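Local coordinates for protein virB8 (Agrobacterium tumefaciens, PDB 2CC3) that probably helps direct T-DNA transfer to plant cells as a homodimeric inner-membrane component of a type IV secretion system, here represented by its periplasmic domain, at residues V19-S24 and Y34-N39; K91-V96 and P101-W106; N79-T82 and Q86-R89. All coordinates share one frame; numbering follows the deposited sequence.

In the fold
Contact 1 is the buried one, an apolar meeting of helix 6-23 with helix 30-39 close to the centre of the domain. Contacts 2 and 3 lie near the surface of the antiparallel sheet and share strand 85-96, which pairs with strand 69-82 in contact 3 and with strand 102-114 in contact 2. Chemistry follows place: methyl groups do the work in contact 1, whereas the two hairpins are held by backbone bonds, with polar side chains added in contact 3 and a mixed apolar and guanidinium-indole overlap in contact 2. Val19 of contact 1 packs on Ile88 of contact 3, joining helix to sheet.

Contact 1 (V19-S24 and Y34-N39); sequences VRLRES and YDLVSN
This is a small, buried helix-helix contact between the last turn of helix 6-23 and the C-terminal part of helix 30-39, close to the centre of the VirB8 periplasmic domain. The local axes come within 9.1 Å of each other at a signed crossing angle of -123°, so the two segments run closer to antiparallel than to parallel but splay widely. Three buried aliphatic residues, Leu21, Leu36 and Val37, do most of the packing, and the backbone and CB of Arg22 complete it.

Val37 sends one branch across. Its CG1 lies anti to the backbone N (chi1 168°), which leaves CG2 directed at the facing helix, where it sits 3.6 Å from Arg22 N and 3.7 Å from Leu21 CB. One methyl therefore rests against the backbone where Leu21 passes into Arg22, as well as against the first side-chain carbons of both residues. Beside it, Leu21 and Leu36 approach at a slant, with Leu21 CD1 3.5 Å from Leu36 CD1, a little tighter than usual for two methyls. Leu21 CD1 also lies 3.8 Å from Leu36 CB.

Arg22 contributes only its base here: its extended chain carries the guanidinium past the contact, where NH1 is hydrogen-bonded to Tyr18 OH and NH2 makes a weak bond to Asn48. Tyr49 of helix 43-53 covers both Arg22 and Val37. Within helix 30-39, and turned from this contact, Ser38 OG bonds back to Tyr34 O; Ser38 N reaches the same oxygen from the opposite face of its plane.

With methyls meeting methyls and a stretch of helix backbone, the two helices are held here by close apolar fit, while the polar ends of Arg22 and Ser38 find their partners away from the interface, Gln50 among them for Ser38 OG.

Contact 2 (K91-V96 and P101-W106); sequences KRTLIV and PMASTW
Arg92 lies obliquely across the indole of Trp106, its CB 3.6 Å from Trp106 NE1 and its guanidinium reaching the benzo end of the ring. There Trp106 CZ2 sits over one guanidinium face, off toward the rim, 3.6 Å from Arg92 NH1. The two planes are 57° apart, so this is a tilted overlap and not a parallel stack. Bends at chi2 and chi3 fold the arginine chain into this position. Tyr90 meets the Trp106 ring nearly parallel to it.

Ser104 stands on the same sheet face. Its OG accepts a bond from Trp106 NE1, 26° out of the ring plane, and shares a water with Arg92 O. The backbones of 91-96 and 101-106 pair antiparallel, with Arg92-Ser104 and Leu94-Met102 as hydrogen-bonded pairs. Arg92 N to Ser104 O is 2.6 Å, and the return bond from Ser104 N to Arg92 O is 2.9 Å.

Further along this face, Met102 runs beside Leu94 and brings CE to 3.8 Å from Leu94 CD2 and 3.6 Å from Val96 CG2. On the reverse face the lysine chain of Lys91 passes over Ala103, CE to CB 3.6 Å, before its NZ forms a salt bridge with Glu74 on strand 69-82.

Arg92 NE is buried with no polar partner in the model; the side chain is flanked by the indole and by Leu71 and Val73 of strand 69-82, which suggests that packing does much to place it, while the backbone ladder holds the hairpin's register.

Contact 3 (N79-T82 and Q86-R89); sequences NDVT and QQIR
A beta hairpin brings these segments together: strand 69-82 turns back into strand 85-96, and the contact takes in the paired residues next to the turn, at the surface of the domain. Asn79 and Gln87 form an antiparallel hydrogen-bonded pair, with Asn79 N to Gln87 O and Gln87 N to Asn79 O both 2.8 Å and close to straight. Asp80 and Gln86 follow as a non-hydrogen-bonded pair, where the backbones come closer and the side chains supply the polar link.

That link is an amide-to-carboxylate bond. Gln86 NE2 gives an N-H to Asp80 OD1 at 3.1 Å, the oxygen lying close to the amide plane; it is met from above the carboxylate, 43° out of plane, and a weak second bond runs to Asp80 OD2. The two flat groups stand almost upright to each other, their planes 79° apart. Gln86 reaches this far because CG is anti to the backbone N (chi1 -155°) and the chain stays extended beyond it, laying CG against Asn79 O at 3.3 Å on the way. NE2 also bonds to Asn12 OD1 of helix 6-23, so this one amide nitrogen ties the hairpin to the helix packed on this face of the sheet and is gripped by two residues.

The sheet face bearing Asn79 and Gln87 has a looser contact. Val81 CG1 lies 3.8 Å from Gln87 OE1, and Val81 CG2 is 4.1 Å from Gln87 CG, the two side chains slanting past each other. The far end of Gln87 turns to strand 102-114, where NE2 bonds to Thr109 OG1.

The Gln86-Asp80 bond is an addition to the backbone pattern; alternating hydrogen-bonded and non-hydrogen-bonded pairs beside a short connection are typical of a beta hairpin, here the first in the curved sheet of this NTF2-like domain.

Contact 1 (V19-S24 and Y34-N39)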
loop_
_atom_site.group_PDB
_atom_site.type_symbol
_atom_site.label_atom_id
_atom_site.label_comp_id
_atom_site.label_asym_id
_atom_site.label_seq_id
_atom_site.Cartn_x
_atom_site.Cartn_y
_atom_site.Cartn_z
ATOM N N VAL A 19 -3.568 9.265 -3.592
ATOM C CA VAL A 19 -4.472 9.189 -4.748
ATOM C C VAL A 19 -4.969 7.773 -4.979
ATOM O O VAL A 19 -6.186 7.526 -5.057
ATOM C CB VAL A 19 -3.776 9.693 -6.042
ATOM C CG1 VAL A 19 -4.704 9.557 -7.264
ATOM C CG2 VAL A 19 -3.342 11.097 -5.856
ATOM N N ARG A 20 -4.034 6.823 -5.069
ATOM C CA ARG A 20 -4.426 5.477 -5.407
ATOM C C ARG A 20 -5.437 4.944 -4.384
ATOM O O ARG A 20 -6.466 4.374 -4.762
ATOM C CB ARG A 20 -3.183 4.578 -5.495
ATOM C CG ARG A 20 -3.423 3.152 -5.914
ATOM C CD ARG A 20 -2.149 2.266 -5.709
ATOM N NE ARG A 20 -1.850 1.976 -4.291
ATOM C CZ ARG A 20 -2.298 0.919 -3.590
ATOM N NH1 ARG A 20 -3.087 -0.024 -4.130
ATOM N NH2 ARG A 20 -1.942 0.790 -2.320
ATOM N N LEU A 21 -5.122 5.076 -3.090
ATOM C CA LEU A 21 -6.004 4.546 -2.033
ATOM C C LEU A 21 -7.371 5.245 -2.029
ATOM O O LEU A 21 -8.401 4.633 -1.775
ATOM C CB LEU A 21 -5.341 4.640 -0.638
ATOM C CG LEU A 21 -4.213 3.667 -0.244
ATOM C CD1 LEU A 21 -3.500 4.200 0.960
ATOM C CD2 LEU A 21 -4.654 2.228 0.043
ATOM N N ARG A 22 -7.378 6.534 -2.337
ATOM C CA ARG A 22 -8.609 7.307 -2.301
ATOM C C ARG A 22 -9.499 7.064 -3.529
ATOM O O ARG A 22 -10.732 7.057 -3.401
ATOM C CB ARG A 22 -8.294 8.790 -2.073
ATOM C CG ARG A 22 -9.517 9.670 -2.166
ATOM C CD ARG A 22 -9.351 11.043 -1.548
ATOM N NE ARG A 22 -10.647 11.738 -1.593
ATOM C CZ ARG A 22 -10.892 12.882 -0.978
ATOM N NH1 ARG A 22 -9.944 13.462 -0.257
ATOM N NH2 ARG A 22 -12.079 13.437 -1.068
ATOM N N GLU A 23 -8.892 6.830 -4.695
ATOM C CA GLU A 23 -9.640 6.793 -5.942
ATOM C C GLU A 23 -9.910 5.361 -6.440
ATOM O O GLU A 23 -10.745 5.154 -7.329
ATOM C CB GLU A 23 -8.926 7.647 -7.023
ATOM C CG GLU A 23 -8.662 9.125 -6.632
ATOM C CD GLU A 23 -9.939 9.911 -6.281
ATOM O OE1 GLU A 23 -11.034 9.484 -6.724
ATOM O OE2 GLU A 23 -9.847 10.948 -5.571
ATOM N N SER A 24 -9.165 4.400 -5.881
ATOM C CA SER A 24 -9.381 2.969 -6.088
ATOM C C SER A 24 -10.580 2.504 -5.287
ATOM O O SER A 24 -10.984 3.183 -4.340
ATOM C CB SER A 24 -8.165 2.186 -5.599
ATOM O OG SER A 24 -7.336 1.861 -6.674
ATOM N N TYR A 34 -9.709 3.252 3.483
ATOM C CA TYR A 34 -10.439 4.302 4.215
ATOM C C TYR A 34 -9.679 4.841 5.430
ATOM O O TYR A 34 -9.667 6.048 5.674
ATOM C CB TYR A 34 -11.827 3.770 4.620
ATOM C CG TYR A 34 -12.656 4.720 5.461
ATOM C CD1 TYR A 34 -13.576 5.581 4.861
ATOM C CD2 TYR A 34 -12.521 4.764 6.844
ATOM C CE1 TYR A 34 -14.344 6.450 5.601
ATOM C CE2 TYR A 34 -13.273 5.641 7.597
ATOM C CZ TYR A 34 -14.194 6.479 6.966
ATOM O OH TYR A 34 -14.975 7.349 7.691
ATOM N N ASP A 35 -9.047 3.954 6.199
ATOM C CA ASP A 35 -8.296 4.388 7.375
ATOM C C ASP A 35 -6.987 5.124 7.043
ATOM O O ASP A 35 -6.662 6.141 7.670
ATOM C CB ASP A 35 -7.999 3.211 8.315
ATOM C CG ASP A 35 -9.248 2.483 8.768
ATOM O OD1 ASP A 35 -10.259 3.142 9.127
ATOM O OD2 ASP A 35 -9.209 1.228 8.771
ATOM N N LEU A 36 -6.203 4.579 6.107
ATOM C CA LEU A 36 -5.011 5.278 5.619
ATOM C C LEU A 36 -5.370 6.640 4.975
ATOM O O LEU A 36 -4.773 7.634 5.294
ATOM C CB LEU A 36 -4.180 4.396 4.653
ATOM C CG LEU A 36 -3.008 3.490 5.110
ATOM C CD1 LEU A 36 -2.043 3.223 3.958
ATOM C CD2 LEU A 36 -2.217 4.066 6.292
ATOM N N VAL A 37 -6.363 6.675 4.090
ATOM C CA VAL A 37 -6.789 7.937 3.485
ATOM C C VAL A 37 -7.174 8.956 4.562
ATOM O O VAL A 37 -6.695 10.082 4.532
ATOM C CB VAL A 37 -7.970 7.761 2.476
ATOM C CG1 VAL A 37 -8.547 9.115 2.127
ATOM C CG2 VAL A 37 -7.481 7.039 1.201
ATOM N N SER A 38 -8.013 8.539 5.518
ATOM C CA SER A 38 -8.473 9.421 6.638
ATOM C C SER A 38 -7.338 9.976 7.498
ATOM O O SER A 38 -7.364 11.132 7.903
ATOM C CB SER A 38 -9.455 8.663 7.555
ATOM O OG SER A 38 -10.549 8.110 6.820
ATOM N N ASN A 39 -6.348 9.137 7.793
ATOM C CA ASN A 39 -5.235 9.535 8.671
ATOM C C ASN A 39 -4.286 10.538 8.035
ATOM O O ASN A 39 -3.675 11.367 8.709
ATOM C CB ASN A 39 -4.463 8.294 9.126
ATOM C CG ASN A 39 -5.240 7.482 10.130
ATOM O OD1 ASN A 39 -5.930 8.041 10.976
ATOM N ND2 ASN A 39 -5.132 6.160 10.047
#

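Contact 2 (K91-V96 and P101-W106)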
loop_
_atom_site.group_PDB
_atom_site.type_symbol
_atom_site.label_atom_id
_atom_site.label_comp_id
_atom_site.label_asym_id
_atom_site.label_seq_id
_atom_site.Cartn_x
_atom_site.Cartn_y
_atom_site.Cartn_z
ATOM N N LYS A 91 -5.114 7.345 -14.819
ATOM C CA LYS A 91 -6.178 6.657 -15.517
ATOM C C LYS A 91 -6.954 5.824 -14.539
ATOM O O LYS A 91 -6.362 5.118 -13.702
ATOM C CB LYS A 91 -5.572 5.741 -16.583
ATOM C CG LYS A 91 -6.585 4.894 -17.355
ATOM C CD LYS A 91 -5.902 4.290 -18.580
ATOM C CE LYS A 91 -6.697 3.127 -19.201
ATOM N NZ LYS A 91 -6.085 1.777 -18.963
ATOM N N ARG A 92 -8.282 5.874 -14.666
ATOM C CA ARG A 92 -9.176 5.173 -13.760
ATOM C C ARG A 92 -10.050 4.182 -14.528
ATOM O O ARG A 92 -10.734 4.551 -15.471
ATOM C CB ARG A 92 -10.034 6.177 -13.007
ATOM C CG ARG A 92 -10.454 5.754 -11.605
ATOM C CD ARG A 92 -11.927 5.496 -11.589
ATOM N NE ARG A 92 -12.606 6.246 -10.547
ATOM C CZ ARG A 92 -13.806 6.816 -10.677
ATOM N NH1 ARG A 92 -14.474 6.762 -11.833
ATOM N NH2 ARG A 92 -14.334 7.464 -9.644
ATOM N N THR A 93 -10.017 2.921 -14.109
ATOM C CA THR A 93 -10.688 1.852 -14.817
ATOM C C THR A 93 -11.772 1.277 -13.927
ATOM O O THR A 93 -11.503 0.866 -12.788
ATOM C CB THR A 93 -9.681 0.744 -15.180
ATOM O OG1 THR A 93 -8.527 1.331 -15.796
ATOM C CG2 THR A 93 -10.299 -0.249 -16.109
ATOM N N LEU A 94 -12.992 1.271 -14.456
ATOM C CA LEU A 94 -14.139 0.624 -13.838
ATOM C C LEU A 94 -14.273 -0.808 -14.382
ATOM O O LEU A 94 -14.417 -1.007 -15.602
ATOM C CB LEU A 94 -15.413 1.434 -14.113
ATOM C CG LEU A 94 -16.748 0.782 -13.772
ATOM C CD1 LEU A 94 -16.918 0.653 -12.277
ATOM C CD2 LEU A 94 -17.899 1.574 -14.384
ATOM N N ILE A 95 -14.218 -1.782 -13.472
ATOM C CA ILE A 95 -14.340 -3.196 -13.818
ATOM C C ILE A 95 -15.578 -3.782 -13.146
ATOM O O ILE A 95 -15.603 -3.993 -11.941
ATOM C CB ILE A 95 -13.040 -4.004 -13.455
ATOM C CG1 ILE A 95 -11.828 -3.394 -14.177
ATOM C CG2 ILE A 95 -13.186 -5.499 -13.805
ATOM C CD1 ILE A 95 -10.514 -4.119 -13.944
ATOM N N VAL A 96 -16.615 -4.020 -13.942
ATOM C CA VAL A 96 -17.860 -4.623 -13.466
ATOM C C VAL A 96 -18.104 -5.972 -14.162
ATOM O O VAL A 96 -17.454 -6.275 -15.172
ATOM C CB VAL A 96 -19.086 -3.668 -13.665
ATOM C CG1 VAL A 96 -19.074 -2.556 -12.640
ATOM C CG2 VAL A 96 -19.108 -3.082 -15.064
ATOM N N PRO A 101 -13.878 -3.474 -19.444
ATOM C CA PRO A 101 -13.364 -2.443 -18.534
ATOM C C PRO A 101 -13.505 -1.032 -19.127
ATOM O O PRO A 101 -13.017 -0.772 -20.225
ATOM C CB PRO A 101 -11.887 -2.827 -18.329
ATOM C CG PRO A 101 -11.554 -3.780 -19.422
ATOM C CD PRO A 101 -12.826 -4.400 -19.909
ATOM N N MET A 102 -14.203 -0.154 -18.402
ATOM C CA MET A 102 -14.417 1.240 -18.810
ATOM C C MET A 102 -13.407 2.167 -18.160
ATOM O O MET A 102 -13.280 2.192 -16.945
ATOM C CB MET A 102 -15.823 1.696 -18.445
ATOM C CG MET A 102 -16.879 1.062 -19.295
ATOM S SD MET A 102 -18.294 0.739 -18.273
ATOM C CE MET A 102 -17.776 -0.730 -17.372
ATOM N N ALA A 103 -12.701 2.932 -18.980
ATOM C CA ALA A 103 -11.595 3.760 -18.507
ATOM C C ALA A 103 -11.794 5.261 -18.781
ATOM O O ALA A 103 -12.505 5.651 -19.717
ATOM C CB ALA A 103 -10.286 3.274 -19.106
ATOM N N SER A 104 -11.178 6.084 -17.930
ATOM C CA SER A 104 -11.202 7.547 -18.029
ATOM C C SER A 104 -9.962 8.109 -17.337
ATOM O O SER A 104 -9.422 7.463 -16.437
ATOM C CB SER A 104 -12.449 8.112 -17.365
ATOM O OG SER A 104 -12.525 7.658 -16.020
ATOM N N THR A 105 -9.539 9.314 -17.741
ATOM C CA THR A 105 -8.345 9.981 -17.199
ATOM C C THR A 105 -8.705 11.219 -16.363
ATOM O O THR A 105 -9.663 11.910 -16.648
ATOM C CB THR A 105 -7.317 10.296 -18.323
ATOM O OG1 THR A 105 -7.011 9.088 -19.042
ATOM C CG2 THR A 105 -6.023 10.825 -17.749
ATOM N N TRP A 106 -7.905 11.486 -15.328
ATOM C CA TRP A 106 -8.226 12.448 -14.269
ATOM C C TRP A 106 -6.988 13.242 -13.885
ATOM O O TRP A 106 -5.872 12.816 -14.108
ATOM C CB TRP A 106 -8.732 11.710 -13.001
ATOM C CG TRP A 106 -10.065 10.925 -13.077
ATOM C CD1 TRP A 106 -10.295 9.755 -13.734
ATOM C CD2 TRP A 106 -11.287 11.238 -12.391
ATOM N NE1 TRP A 106 -11.594 9.329 -13.530
ATOM C CE2 TRP A 106 -12.226 10.227 -12.714
ATOM C CE3 TRP A 106 -11.695 12.305 -11.562
ATOM C CZ2 TRP A 106 -13.545 10.235 -12.229
ATOM C CZ3 TRP A 106 -13.014 12.314 -11.061
ATOM C CH2 TRP A 106 -13.917 11.275 -11.386
HETATM O O HOH W 1 -13.530 4.917 -14.786
#

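Contact 3 (N79-T82 and Q86-R89)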
loop_
_atom_site.group_PDB
_atom_site.type_symbol
_atom_site.label_atom_id
_atom_site.label_comp_id
_atom_site.label_asym_id
_atom_site.label_seq_id
_atom_site.Cartn_x
_atom_site.Cartn_y
_atom_site.Cartn_z
ATOM N N ASN A 79 3.278 16.363 -11.220
ATOM C CA ASN A 79 3.872 17.657 -11.555
ATOM C C ASN A 79 3.741 18.576 -10.349
ATOM O O ASN A 79 2.638 18.759 -9.825
ATOM C CB ASN A 79 3.209 18.264 -12.822
ATOM C CG ASN A 79 2.980 17.218 -13.947
ATOM O OD1 ASN A 79 3.931 16.693 -14.543
ATOM N ND2 ASN A 79 1.702 16.905 -14.225
ATOM N N ASP A 80 4.864 19.117 -9.880
ATOM C CA ASP A 80 4.831 20.087 -8.794
ATOM C C ASP A 80 4.490 21.447 -9.375
ATOM O O ASP A 80 5.185 21.941 -10.247
ATOM C CB ASP A 80 6.157 20.123 -8.025
ATOM C CG ASP A 80 6.478 18.798 -7.357
ATOM O OD1 ASP A 80 6.130 18.606 -6.173
ATOM O OD2 ASP A 80 7.065 17.939 -8.030
ATOM N N VAL A 81 3.385 22.028 -8.934
ATOM C CA VAL A 81 2.977 23.327 -9.463
ATOM C C VAL A 81 3.558 24.484 -8.643
ATOM O O VAL A 81 4.109 25.425 -9.208
ATOM C CB VAL A 81 1.439 23.444 -9.675
ATOM C CG1 VAL A 81 1.112 23.447 -11.157
ATOM C CG2 VAL A 81 0.703 22.327 -8.992
ATOM N N THR A 82 3.430 24.391 -7.318
ATOM C CA THR A 82 4.041 25.313 -6.352
ATOM C C THR A 82 4.498 24.466 -5.158
ATOM O O THR A 82 4.087 23.309 -5.048
ATOM C CB THR A 82 3.047 26.428 -5.895
ATOM O OG1 THR A 82 1.707 25.915 -5.846
ATOM C CG2 THR A 82 3.081 27.598 -6.878
ATOM N N GLN A 86 0.783 19.567 -5.790
ATOM C CA GLN A 86 1.187 18.668 -6.818
ATOM C C GLN A 86 -0.085 18.331 -7.591
ATOM O O GLN A 86 -1.175 18.225 -6.985
ATOM C CB GLN A 86 1.859 17.410 -6.235
ATOM C CG GLN A 86 2.820 16.720 -7.220
ATOM C CD GLN A 86 3.629 15.545 -6.609
ATOM O OE1 GLN A 86 3.091 14.444 -6.400
ATOM N NE2 GLN A 86 4.933 15.773 -6.370
ATOM N N GLN A 87 0.041 18.235 -8.918
ATOM C CA GLN A 87 -1.029 17.677 -9.713
ATOM C C GLN A 87 -0.614 16.302 -10.182
ATOM O O GLN A 87 0.536 16.088 -10.580
ATOM C CB GLN A 87 -1.398 18.589 -10.897
ATOM C CG GLN A 87 -2.191 19.793 -10.462
ATOM C CD GLN A 87 -2.671 20.657 -11.602
ATOM O OE1 GLN A 87 -1.891 21.367 -12.239
ATOM N NE2 GLN A 87 -3.966 20.627 -11.848
ATOM N N ILE A 88 -1.566 15.375 -10.127
ATOM C CA ILE A 88 -1.339 13.977 -10.483
ATOM C C ILE A 88 -2.351 13.503 -11.498
ATOM O O ILE A 88 -3.550 13.417 -11.185
ATOM C CB ILE A 88 -1.422 13.062 -9.235
ATOM C CG1 ILE A 88 -0.357 13.457 -8.219
ATOM C CG2 ILE A 88 -1.283 11.595 -9.642
ATOM C CD1 ILE A 88 -0.443 12.716 -6.935
ATOM N N ARG A 89 -1.865 13.170 -12.696
ATOM C CA ARG A 89 -2.697 12.636 -13.752
ATOM C C ARG A 89 -2.728 11.116 -13.617
ATOM O O ARG A 89 -1.682 10.509 -13.420
ATOM C CB ARG A 89 -2.129 13.020 -15.117
ATOM C CG ARG A 89 -3.135 12.953 -16.251
ATOM C CD ARG A 89 -3.568 14.339 -16.747
ATOM N NE ARG A 89 -4.869 14.300 -17.435
ATOM C CZ ARG A 89 -5.071 13.844 -18.667
ATOM N NH1 ARG A 89 -4.091 13.342 -19.398
ATOM N NH2 ARG A 89 -6.283 13.858 -19.171
#